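Local coordinates for CBS domain containing membrane protein (Sphaerobacter thermophilus, PDB 4ESY), which is of unknown function, but its C-terminal part, described here, is a pair of CBS domains, a module that in relatives often binds adenine nucleotides to regulate its host protein, at residues 38-41 with 42-46; 94-97 with 98-101; 126-129 with 130-134; 141-145 with 146-150. All coordinates share one frame; numbering follows the deposited sequence. Where two conformers were deposited one is given.

Interaction 1 of 4, residues 38-41 with 42-46; sequences DAVA and KTMLE
Asp38, Ala39, Val40 and Ala41 pass their carbonyl oxygens in turn to the amides of Lys42, Thr43, Met44 and Leu45, four successive i to i+4 bonds of the alpha-helix 37-46. The Thr43 N to Ala39 O bond is short, 2.9 Å, and nearly straight at 170°, whereas Lys42 N stands 3.2 Å from Asp38 O. Thr43 turns its hydroxyl back on this ladder: OG1 lies beside its own backbone N (chi1 -59°) and 3.0 Å from Ala39 O, though its bond to that oxygen is not settled. Val40 and Met44, a selenomethionine here, run side by side in the same direction, with Val40 CG1 lying 4.0 Å from Met44 CE. The compact, branched valine and the long, flexible selenomethionine are both apolar and suit a buried flank, which Phe77 covers at Met44. Leu45 sets its CG 3.5 Å from Ala41 O, while the small Ala41 packs against Tyr80. Lys42, fully extended, carries its ammonium away from the turn. The chemistry is that of an amphipathic helix in the first CBS domain: the four carbonyls of 38-41 are used by amides one turn on, the Val40 and Met44 side is apolar, and the charge of Lys42 is sent outward.

Interaction 2 of 4, residues 94-97 with 98-101; sequences EVEH and LFET
His97 holds CG anti to its backbone nitrogen (chi1 178°), and Thr101 turns OG1 beside its own N (chi1 -65°), so that the hydroxyl comes over one face of the imidazole near its rim. Thr101 OG1 is 3.9 Å from His97 NE2, yet its bond goes to the backbone: OG1 donates to His97 O at 3.1 Å. Thr101 N grips the same oxygen from the opposite face of the carbonyl plane. A threonine suits this place because its beta-hydroxyl reaches back one turn unaided. At the ring edge, Glu100 OE2 lies 3.5 Å from His97 ND1, with carboxylate and ring nearly perpendicular, though Glu100 is modelled in two conformers and this approach describes one. With an alanine here in place of His97, the Thr101 hydroxyl would probably lose the ring it lies over, and the packing against a basic side chain of another chain would go too. In the same conformer Glu96 OE2 and Glu100 OE1 are 3.6 Å apart, a closeness of like charges probably eased by a water that, in this conformer, donates to both and by a salt bridge from Arg103 to Glu96. Glu94 forms a salt bridge with a basic side chain of another chain. On another flank Val95 CG1 rests 3.6 Å from Phe99 CE2. This apolar side of helix 92-102 packs on the loops flanking helix 83-86: Val95, Leu98 and Phe99 on Ile79, and Val95 also on Ile90.

Interaction 3 of 4, residues 126-129 with 130-134; sequences SIAD and QMRRH
Asp129 and Arg132, three residues apart on helix 124-134, form a salt bridge in which Asp129 OD1 lies 2.9 Å from Arg132 NH1. The two side chains run alongside each other, but their planes stand 74° apart: the oxygen comes over a face of the guanidinium, 3.2 Å from Arg132 CZ, rather than meeting it as a paired, coplanar fork. Arg133 approaches the same residue differently. Its chain bends at chi3 (44°), folding the guanidinium back so that its centre covers Asp129 O at 3.6 Å from the plane. Arginine suits both positions, since its long chain can fold back about one helical turn and offer a flat cation. Beneath these groups, the backbone supplies the usual i to i+4 ladder, tight at Met131 N to Ile127 O (2.8 Å) and longer at Arg132 N to Ala128 O (3.3 Å). A further link is doubtful because Gln130 has two conformers: in one, a water donates to Ser126 OG and weakly to Gln130 OE1. Ser126 OG is held more firmly by Ser123 O. In the next shell, Arg16 forms a salt bridge with Asp129 OD2, so two arginines gather round one carboxylate, which is likely to favour its ionised form. Arg16 thereby ties the N-terminal helix 2-17 to this helix of the second CBS domain. The buried flank faces the other way: Ile127 and Met131 pack on Ile139 of strand 138-143, Val151 of strand 146-152 and Leu156 of helix 153-157.

Interaction 4 of 4, residues 141-145 with 146-150; sequences VVQDG and VPVGI
Val141 faces both Val148 and Gly149, the classic beta bulge of an antiparallel hairpin whose strands 138-143 and 146-152 are joined by a type I' turn. This end is the tight one. Val141 N donates to Gly149 O at 2.8 Å, almost perfectly straight at 178°, and Val141 O receives Val148 N at 2.8 Å and, weakly, Gly149 N. With CG1 anti to its carbonyl carbon (chi1 -69°), Val148 has CG2 between backbone N and carbonyl carbon, 3.6 Å from Val141 CG1, while Val148 CG1 touches Gln143 OE1 at 3.7 Å. An alanine in its place would probably open a gap beside Val141 CG1 and leave the Gln143 side chain without its apolar rest. Ile20 and Leu24 also cover Val141. Toward the turn the grip weakens: Gln143 N still holds Val146 O at 2.9 Å, but the return bond from Val146 N is weak, and Asp144, exposed, is poorly ordered. At the backbone angles of Gly145 a CB would collide with the carbonyl oxygen of Asp144, so glycine suits the place. Pro147, lacking an N-H, suits its non-hydrogen-bonded pairing with Val142 and packs on Pro53 and Val55; its CA also makes a C-H...O contact of 3.4 Å with Val141 O.

From the N terminus, the four contacts follow one another in series; none nests in or crosses another. Interactions 1, 2 and 3 each tie successive turns of a single helix, while interaction 4 closes the short turn of a hairpin. Interaction 1 lies in the first CBS domain, and a backbone bond between Asp38 and Gly102 joins its helix to the end of helix 92-102, which bears interaction 2. Interactions 3 and 4 share the second CBS domain, their centres about 17 Å apart, and strand 138-143 packs against helix 124-134. Interactions 1 and 3 fall on opposite sides of the chain's centre; the hairpin touches strand 53-55, a contact between the two CBS domains.

Interaction 1 of 4, residues 38-41 with 42-46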
loop_
_atom_site.group_PDB
_atom_site.type_symbol
_atom_site.label_atom_id
_atom_site.label_comp_id
_atom_site.label_asym_id
_atom_site.label_seq_id
_atom_site.Cartn_x
_atom_site.Cartn_y
_atom_site.Cartn_z
ATOM N N ASP B 38 2.133 -2.519 21.432
ATOM C CA ASP B 38 3.226 -1.557 21.550
ATOM C C ASP B 38 4.509 -2.078 20.866
ATOM O O ASP B 38 5.160 -1.347 20.118
ATOM C CB ASP B 38 3.425 -1.190 23.035
ATOM C CG ASP B 38 4.857 -1.319 23.508
ATOM O OD1 ASP B 38 5.099 -2.084 24.472
ATOM O OD2 ASP B 38 5.743 -0.630 22.950
ATOM N N ALA B 39 4.847 -3.343 21.099
ATOM C CA ALA B 39 5.997 -3.969 20.457
ATOM C C ALA B 39 5.762 -4.214 18.950
ATOM O O ALA B 39 6.650 -4.009 18.119
ATOM C CB ALA B 39 6.340 -5.308 21.153
ATOM N N VAL B 40 4.588 -4.696 18.612
ATOM C CA VAL B 40 4.253 -4.880 17.196
ATOM C C VAL B 40 4.416 -3.551 16.413
ATOM O O VAL B 40 4.972 -3.542 15.316
ATOM C CB VAL B 40 2.817 -5.391 17.022
ATOM C CG1 VAL B 40 2.387 -5.360 15.530
ATOM C CG2 VAL B 40 2.668 -6.808 17.669
ATOM N N ALA B 41 3.907 -2.466 16.979
ATOM C CA ALA B 41 3.998 -1.149 16.329
ATOM C C ALA B 41 5.463 -0.785 16.117
ATOM O O ALA B 41 5.870 -0.417 15.014
ATOM C CB ALA B 41 3.262 -0.052 17.128
ATOM N N LYS B 42 6.244 -0.931 17.186
ATOM C CA LYS B 42 7.666 -0.668 17.150
ATOM C C LYS B 42 8.407 -1.464 16.062
ATOM O O LYS B 42 9.212 -0.905 15.323
ATOM C CB LYS B 42 8.302 -0.949 18.506
ATOM C CG LYS B 42 9.770 -0.556 18.534
ATOM C CD LYS B 42 10.406 -0.744 19.911
ATOM C CE LYS B 42 11.877 -0.329 19.886
ATOM N NZ LYS B 42 12.604 -0.892 21.050
ATOM N N THR B 43 8.139 -2.762 15.991
ATOM C CA THR B 43 8.696 -3.637 14.966
ATOM C C THR B 43 8.346 -3.157 13.566
ATOM O O THR B 43 9.229 -3.008 12.716
ATOM C CB THR B 43 8.185 -5.077 15.149
ATOM O OG1 THR B 43 8.562 -5.526 16.447
ATOM C CG2 THR B 43 8.786 -6.001 14.110
HETATM N N MSE B 44 7.078 -2.862 13.344
HETATM C CA MSE B 44 6.591 -2.467 12.000
HETATM C C MSE B 44 7.180 -1.142 11.541
HETATM O O MSE B 44 7.543 -0.974 10.370
HETATM C CB MSE B 44 5.059 -2.343 11.981
HETATM C CG MSE B 44 4.271 -3.690 12.033
HETATM SE SE MSE B 44 2.347 -3.186 12.134
HETATM C CE MSE B 44 1.614 -4.880 11.606
ATOM N N LEU B 45 7.238 -0.193 12.467
ATOM C CA LEU B 45 7.851 1.089 12.186
ATOM C C LEU B 45 9.381 0.988 12.011
ATOM O O LEU B 45 9.934 1.652 11.147
ATOM C CB LEU B 45 7.488 2.126 13.263
ATOM C CG LEU B 45 6.039 2.623 13.293
ATOM C CD1 LEU B 45 5.881 3.522 14.497
ATOM C CD2 LEU B 45 5.686 3.386 11.999
ATOM N N GLU B 46 10.066 0.181 12.825
ATOM C CA GLU B 46 11.525 -0.004 12.640
ATOM C C GLU B 46 11.814 -0.531 11.241
ATOM O O GLU B 46 12.748 -0.104 10.597
ATOM C CB GLU B 46 12.136 -1.002 13.642
ATOM C CG GLU B 46 12.128 -0.587 15.106
ATOM C CD GLU B 46 13.492 -0.200 15.640
ATOM O OE1 GLU B 46 13.534 0.364 16.759
ATOM O OE2 GLU B 46 14.515 -0.453 14.953
#

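Interaction 2 of 4, residues 94-97 with 98-101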
loop_
_atom_site.group_PDB
_atom_site.type_symbol
_atom_site.label_atom_id
_atom_site.label_comp_id
_atom_site.label_asym_id
_atom_site.label_seq_id
_atom_site.Cartn_x
_atom_site.Cartn_y
_atom_site.Cartn_z
ATOM N N GLU B 94 -6.175 11.044 27.627
ATOM C CA GLU B 94 -6.801 10.108 26.708
ATOM C C GLU B 94 -5.774 9.438 25.803
ATOM O O GLU B 94 -5.911 8.265 25.485
ATOM C CB GLU B 94 -7.891 10.795 25.878
ATOM C CG GLU B 94 -9.053 11.288 26.718
ATOM C CD GLU B 94 -9.556 10.204 27.660
ATOM O OE1 GLU B 94 -9.913 9.100 27.173
ATOM O OE2 GLU B 94 -9.555 10.446 28.889
ATOM N N VAL B 95 -4.770 10.192 25.362
ATOM C CA VAL B 95 -3.663 9.610 24.590
ATOM C C VAL B 95 -2.926 8.607 25.463
ATOM O O VAL B 95 -2.541 7.542 25.005
ATOM C CB VAL B 95 -2.648 10.701 24.105
ATOM C CG1 VAL B 95 -1.411 10.048 23.430
ATOM C CG2 VAL B 95 -3.325 11.725 23.190
ATOM N N GLU B 96 -2.709 8.951 26.727
ATOM C CA GLU B 96 -1.990 8.039 27.598
ATOM C C GLU B 96 -2.768 6.750 27.781
ATOM O O GLU B 96 -2.186 5.662 27.828
ATOM C CB GLU B 96 -1.682 8.673 28.949
ATOM C CG GLU B 96 -0.185 8.716 29.251
ATOM C CD GLU B 96 0.552 7.373 29.020
ATOM O OE1 GLU B 96 1.613 7.390 28.346
ATOM O OE2 GLU B 96 0.096 6.311 29.521
ATOM N N HIS B 97 -4.086 6.872 27.839
ATOM C CA HIS B 97 -4.946 5.700 27.952
ATOM C C HIS B 97 -4.846 4.772 26.719
ATOM O O HIS B 97 -4.884 3.525 26.822
ATOM C CB HIS B 97 -6.386 6.138 28.188
ATOM C CG HIS B 97 -7.343 4.995 28.266
ATOM N ND1 HIS B 97 -7.292 4.057 29.273
ATOM C CD2 HIS B 97 -8.336 4.605 27.430
ATOM C CE1 HIS B 97 -8.230 3.149 29.068
ATOM N NE2 HIS B 97 -8.875 3.457 27.954
ATOM N N LEU B 98 -4.723 5.387 25.547
ATOM C CA LEU B 98 -4.466 4.626 24.336
ATOM C C LEU B 98 -3.154 3.851 24.430
ATOM O O LEU B 98 -3.107 2.661 24.124
ATOM C CB LEU B 98 -4.469 5.556 23.116
ATOM C CG LEU B 98 -5.835 6.176 22.825
ATOM C CD1 LEU B 98 -5.749 7.080 21.585
ATOM C CD2 LEU B 98 -6.893 5.073 22.653
ATOM N N PHE B 99 -2.086 4.519 24.831
ATOM C CA PHE B 99 -0.812 3.830 25.051
ATOM C C PHE B 99 -0.909 2.685 26.070
ATOM O O PHE B 99 -0.312 1.615 25.859
ATOM C CB PHE B 99 0.300 4.798 25.455
ATOM C CG PHE B 99 0.822 5.628 24.318
ATOM C CD1 PHE B 99 1.198 5.034 23.118
ATOM C CD2 PHE B 99 0.911 7.018 24.440
ATOM C CE1 PHE B 99 1.687 5.816 22.051
ATOM C CE2 PHE B 99 1.395 7.812 23.385
ATOM C CZ PHE B 99 1.785 7.213 22.191
ATOM N N GLU B 100 -1.639 2.925 27.158
ATOM C CA GLU B 100 -1.846 1.920 28.201
ATOM C C GLU B 100 -2.500 0.668 27.584
ATOM O O GLU B 100 -2.071 -0.464 27.805
ATOM C CB GLU B 100 -2.733 2.492 29.328
ATOM C CG GLU B 100 -2.123 3.653 30.112
ATOM C CD GLU B 100 -3.135 4.408 31.021
ATOM O OE1 GLU B 100 -2.758 5.451 31.610
ATOM O OE2 GLU B 100 -4.302 3.971 31.149
ATOM N N THR B 101 -3.541 0.890 26.796
ATOM C CA THR B 101 -4.251 -0.183 26.128
ATOM C C THR B 101 -3.324 -0.959 25.185
ATOM O O THR B 101 -3.394 -2.180 25.121
ATOM C CB THR B 101 -5.468 0.365 25.358
ATOM O OG1 THR B 101 -6.411 0.901 26.305
ATOM C CG2 THR B 101 -6.160 -0.766 24.570
HETATM O O HOH W 1 0.295 5.619 32.073
#

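Interaction 3 of 4, residues 126-129 with 130-134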
loop_
_atom_site.group_PDB
_atom_site.type_symbol
_atom_site.label_atom_id
_atom_site.label_comp_id
_atom_site.label_asym_id
_atom_site.label_seq_id
_atom_site.Cartn_x
_atom_site.Cartn_y
_atom_site.Cartn_z
ATOM N N SER B 126 -0.959 -18.186 -10.453
ATOM C CA SER B 126 -1.850 -18.928 -9.570
ATOM C C SER B 126 -2.192 -18.114 -8.299
ATOM O O SER B 126 -3.323 -18.140 -7.818
ATOM C CB SER B 126 -1.193 -20.266 -9.208
ATOM O OG SER B 126 -0.128 -20.049 -8.290
ATOM N N ILE B 127 -1.224 -17.382 -7.751
ATOM C CA ILE B 127 -1.530 -16.523 -6.614
ATOM C C ILE B 127 -2.403 -15.323 -7.066
ATOM O O ILE B 127 -3.348 -14.932 -6.388
ATOM C CB ILE B 127 -0.241 -16.134 -5.807
ATOM C CG1 ILE B 127 -0.591 -15.460 -4.488
ATOM C CG2 ILE B 127 0.589 -15.156 -6.544
ATOM C CD1 ILE B 127 0.541 -15.594 -3.421
ATOM N N ALA B 128 -2.113 -14.772 -8.230
ATOM C CA ALA B 128 -2.976 -13.725 -8.804
ATOM C C ALA B 128 -4.429 -14.224 -8.907
ATOM O O ALA B 128 -5.377 -13.518 -8.565
ATOM C CB ALA B 128 -2.463 -13.313 -10.169
ATOM N N ASP B 129 -4.584 -15.462 -9.350
ATOM C CA ASP B 129 -5.896 -16.065 -9.430
ATOM C C ASP B 129 -6.548 -16.205 -8.073
ATOM O O ASP B 129 -7.740 -15.975 -7.937
ATOM C CB ASP B 129 -5.795 -17.418 -10.128
ATOM C CG ASP B 129 -5.471 -17.271 -11.607
ATOM O OD1 ASP B 129 -5.530 -16.110 -12.100
ATOM O OD2 ASP B 129 -5.156 -18.299 -12.263
ATOM N N GLN B 130 -5.746 -16.582 -7.076
ATOM C CA GLN B 130 -6.197 -16.660 -5.692
ATOM C C GLN B 130 -6.714 -15.304 -5.211
ATOM O O GLN B 130 -7.774 -15.223 -4.595
ATOM C CB GLN B 130 -5.058 -17.146 -4.775
ATOM C CG GLN B 130 -4.826 -18.666 -4.767
ATOM C CD GLN B 130 -3.694 -19.081 -3.827
ATOM O OE1 GLN B 130 -2.690 -18.384 -3.703
ATOM N NE2 GLN B 130 -3.854 -20.224 -3.173
HETATM N N MSE B 131 -5.954 -14.247 -5.499
HETATM C CA MSE B 131 -6.309 -12.873 -5.071
HETATM C C MSE B 131 -7.730 -12.533 -5.484
HETATM O O MSE B 131 -8.589 -12.302 -4.644
HETATM C CB MSE B 131 -5.400 -11.803 -5.688
HETATM C CG MSE B 131 -4.074 -11.586 -5.023
HETATM SE SE MSE B 131 -3.933 -10.645 -3.309
HETATM C CE MSE B 131 -2.031 -11.011 -3.105
ATOM N N ARG B 132 -7.959 -12.519 -6.790
ATOM C CA ARG B 132 -9.257 -12.174 -7.359
ATOM C C ARG B 132 -10.387 -13.087 -6.885
ATOM O O ARG B 132 -11.457 -12.602 -6.525
ATOM C CB ARG B 132 -9.207 -12.206 -8.890
ATOM C CG ARG B 132 -7.929 -11.677 -9.510
ATOM C CD ARG B 132 -8.037 -11.706 -11.036
ATOM N NE ARG B 132 -6.791 -12.109 -11.691
ATOM C CZ ARG B 132 -6.695 -13.131 -12.536
ATOM N NH1 ARG B 132 -5.521 -13.435 -13.085
ATOM N NH2 ARG B 132 -7.780 -13.847 -12.831
ATOM N N ARG B 133 -10.152 -14.399 -6.907
ATOM C CA ARG B 133 -11.188 -15.385 -6.591
ATOM C C ARG B 133 -11.721 -15.237 -5.181
ATOM O O ARG B 133 -12.907 -15.423 -4.941
ATOM C CB ARG B 133 -10.674 -16.806 -6.801
ATOM C CG ARG B 133 -11.581 -17.913 -6.286
ATOM C CD ARG B 133 -11.150 -19.278 -6.842
ATOM N NE ARG B 133 -9.694 -19.448 -6.777
ATOM C CZ ARG B 133 -8.875 -19.458 -7.834
ATOM N NH1 ARG B 133 -9.363 -19.327 -9.069
ATOM N NH2 ARG B 133 -7.562 -19.608 -7.655
ATOM N N HIS B 134 -10.846 -14.894 -4.249
ATOM C CA HIS B 134 -11.269 -14.672 -2.886
ATOM C C HIS B 134 -11.387 -13.191 -2.615
ATOM O O HIS B 134 -11.721 -12.788 -1.507
ATOM C CB HIS B 134 -10.276 -15.285 -1.913
ATOM C CG HIS B 134 -10.192 -16.776 -1.998
ATOM N ND1 HIS B 134 -11.108 -17.608 -1.390
ATOM C CD2 HIS B 134 -9.296 -17.585 -2.612
ATOM C CE1 HIS B 134 -10.782 -18.865 -1.629
ATOM N NE2 HIS B 134 -9.688 -18.880 -2.370
HETATM O O HOH W 2 -0.965 -19.967 -5.382
#

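Interaction 4 of 4, residues 141-145 with 146-150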
loop_
_atom_site.group_PDB
_atom_site.type_symbol
_atom_site.label_atom_id
_atom_site.label_comp_id
_atom_site.label_asym_id
_atom_site.label_seq_id
_atom_site.Cartn_x
_atom_site.Cartn_y
_atom_site.Cartn_z
ATOM N N VAL B 141 2.998 -16.490 2.287
ATOM C CA VAL B 141 3.744 -17.549 1.614
ATOM C C VAL B 141 4.425 -18.349 2.709
ATOM O O VAL B 141 5.064 -17.796 3.598
ATOM C CB VAL B 141 4.760 -16.991 0.594
ATOM C CG1 VAL B 141 5.389 -18.121 -0.216
ATOM C CG2 VAL B 141 4.069 -16.002 -0.353
ATOM N N VAL B 142 4.232 -19.660 2.656
ATOM C CA VAL B 142 4.713 -20.574 3.663
ATOM C C VAL B 142 5.534 -21.651 3.002
ATOM O O VAL B 142 5.137 -22.186 1.973
ATOM C CB VAL B 142 3.525 -21.209 4.377
ATOM C CG1 VAL B 142 3.979 -22.335 5.286
ATOM C CG2 VAL B 142 2.795 -20.144 5.155
ATOM N N GLN B 143 6.684 -21.951 3.600
ATOM C CA GLN B 143 7.608 -22.972 3.132
ATOM C C GLN B 143 7.925 -23.858 4.345
ATOM O O GLN B 143 8.646 -23.443 5.259
ATOM C CB GLN B 143 8.875 -22.308 2.557
ATOM C CG GLN B 143 9.974 -23.288 2.048
ATOM C CD GLN B 143 11.251 -22.574 1.577
ATOM O OE1 GLN B 143 11.320 -21.342 1.519
ATOM N NE2 GLN B 143 12.268 -23.350 1.250
ATOM N N ASP B 144 7.325 -25.049 4.373
ATOM C CA ASP B 144 7.455 -26.009 5.483
ATOM C C ASP B 144 6.882 -25.501 6.812
ATOM O O ASP B 144 7.525 -25.645 7.853
ATOM C CB ASP B 144 8.915 -26.438 5.699
ATOM C CG ASP B 144 9.610 -26.881 4.413
ATOM O OD1 ASP B 144 8.975 -27.570 3.572
ATOM O OD2 ASP B 144 10.810 -26.538 4.253
ATOM N N GLY B 145 5.688 -24.915 6.791
ATOM C CA GLY B 145 5.072 -24.414 8.016
ATOM C C GLY B 145 5.477 -22.993 8.420
ATOM O O GLY B 145 4.721 -22.304 9.141
ATOM N N VAL B 146 6.650 -22.578 7.917
ATOM C CA VAL B 146 7.311 -21.298 8.197
ATOM C C VAL B 146 7.016 -20.211 7.178
ATOM O O VAL B 146 7.281 -20.405 5.966
ATOM C CB VAL B 146 8.836 -21.497 8.152
ATOM C CG1 VAL B 146 9.568 -20.188 8.292
ATOM C CG2 VAL B 146 9.287 -22.456 9.257
ATOM N N PRO B 147 6.530 -19.043 7.656
ATOM C CA PRO B 147 6.262 -17.897 6.777
ATOM C C PRO B 147 7.554 -17.436 6.086
ATOM O O PRO B 147 8.605 -17.350 6.693
ATOM C CB PRO B 147 5.769 -16.792 7.737
ATOM C CG PRO B 147 5.601 -17.438 9.064
ATOM C CD PRO B 147 6.377 -18.715 9.089
ATOM N N VAL B 148 7.486 -17.143 4.814
ATOM C CA VAL B 148 8.675 -16.643 4.152
ATOM C C VAL B 148 8.324 -15.352 3.457
ATOM O O VAL B 148 9.174 -14.706 2.884
ATOM C CB VAL B 148 9.202 -17.647 3.090
ATOM C CG1 VAL B 148 9.757 -18.902 3.757
ATOM C CG2 VAL B 148 8.100 -18.007 2.122
ATOM N N GLY B 149 7.061 -14.964 3.504
ATOM C CA GLY B 149 6.688 -13.691 2.924
ATOM C C GLY B 149 5.201 -13.438 2.979
ATOM O O GLY B 149 4.441 -14.316 3.378
ATOM N N ILE B 150 4.799 -12.228 2.583
ATOM C CA ILE B 150 3.396 -11.900 2.341
ATOM C C ILE B 150 3.340 -11.218 0.986
ATOM O O ILE B 150 4.094 -10.291 0.728
ATOM C CB ILE B 150 2.783 -10.961 3.398
ATOM C CG1 ILE B 150 2.539 -11.681 4.717
ATOM C CG2 ILE B 150 1.404 -10.445 2.913
ATOM C CD1 ILE B 150 2.118 -10.734 5.872
#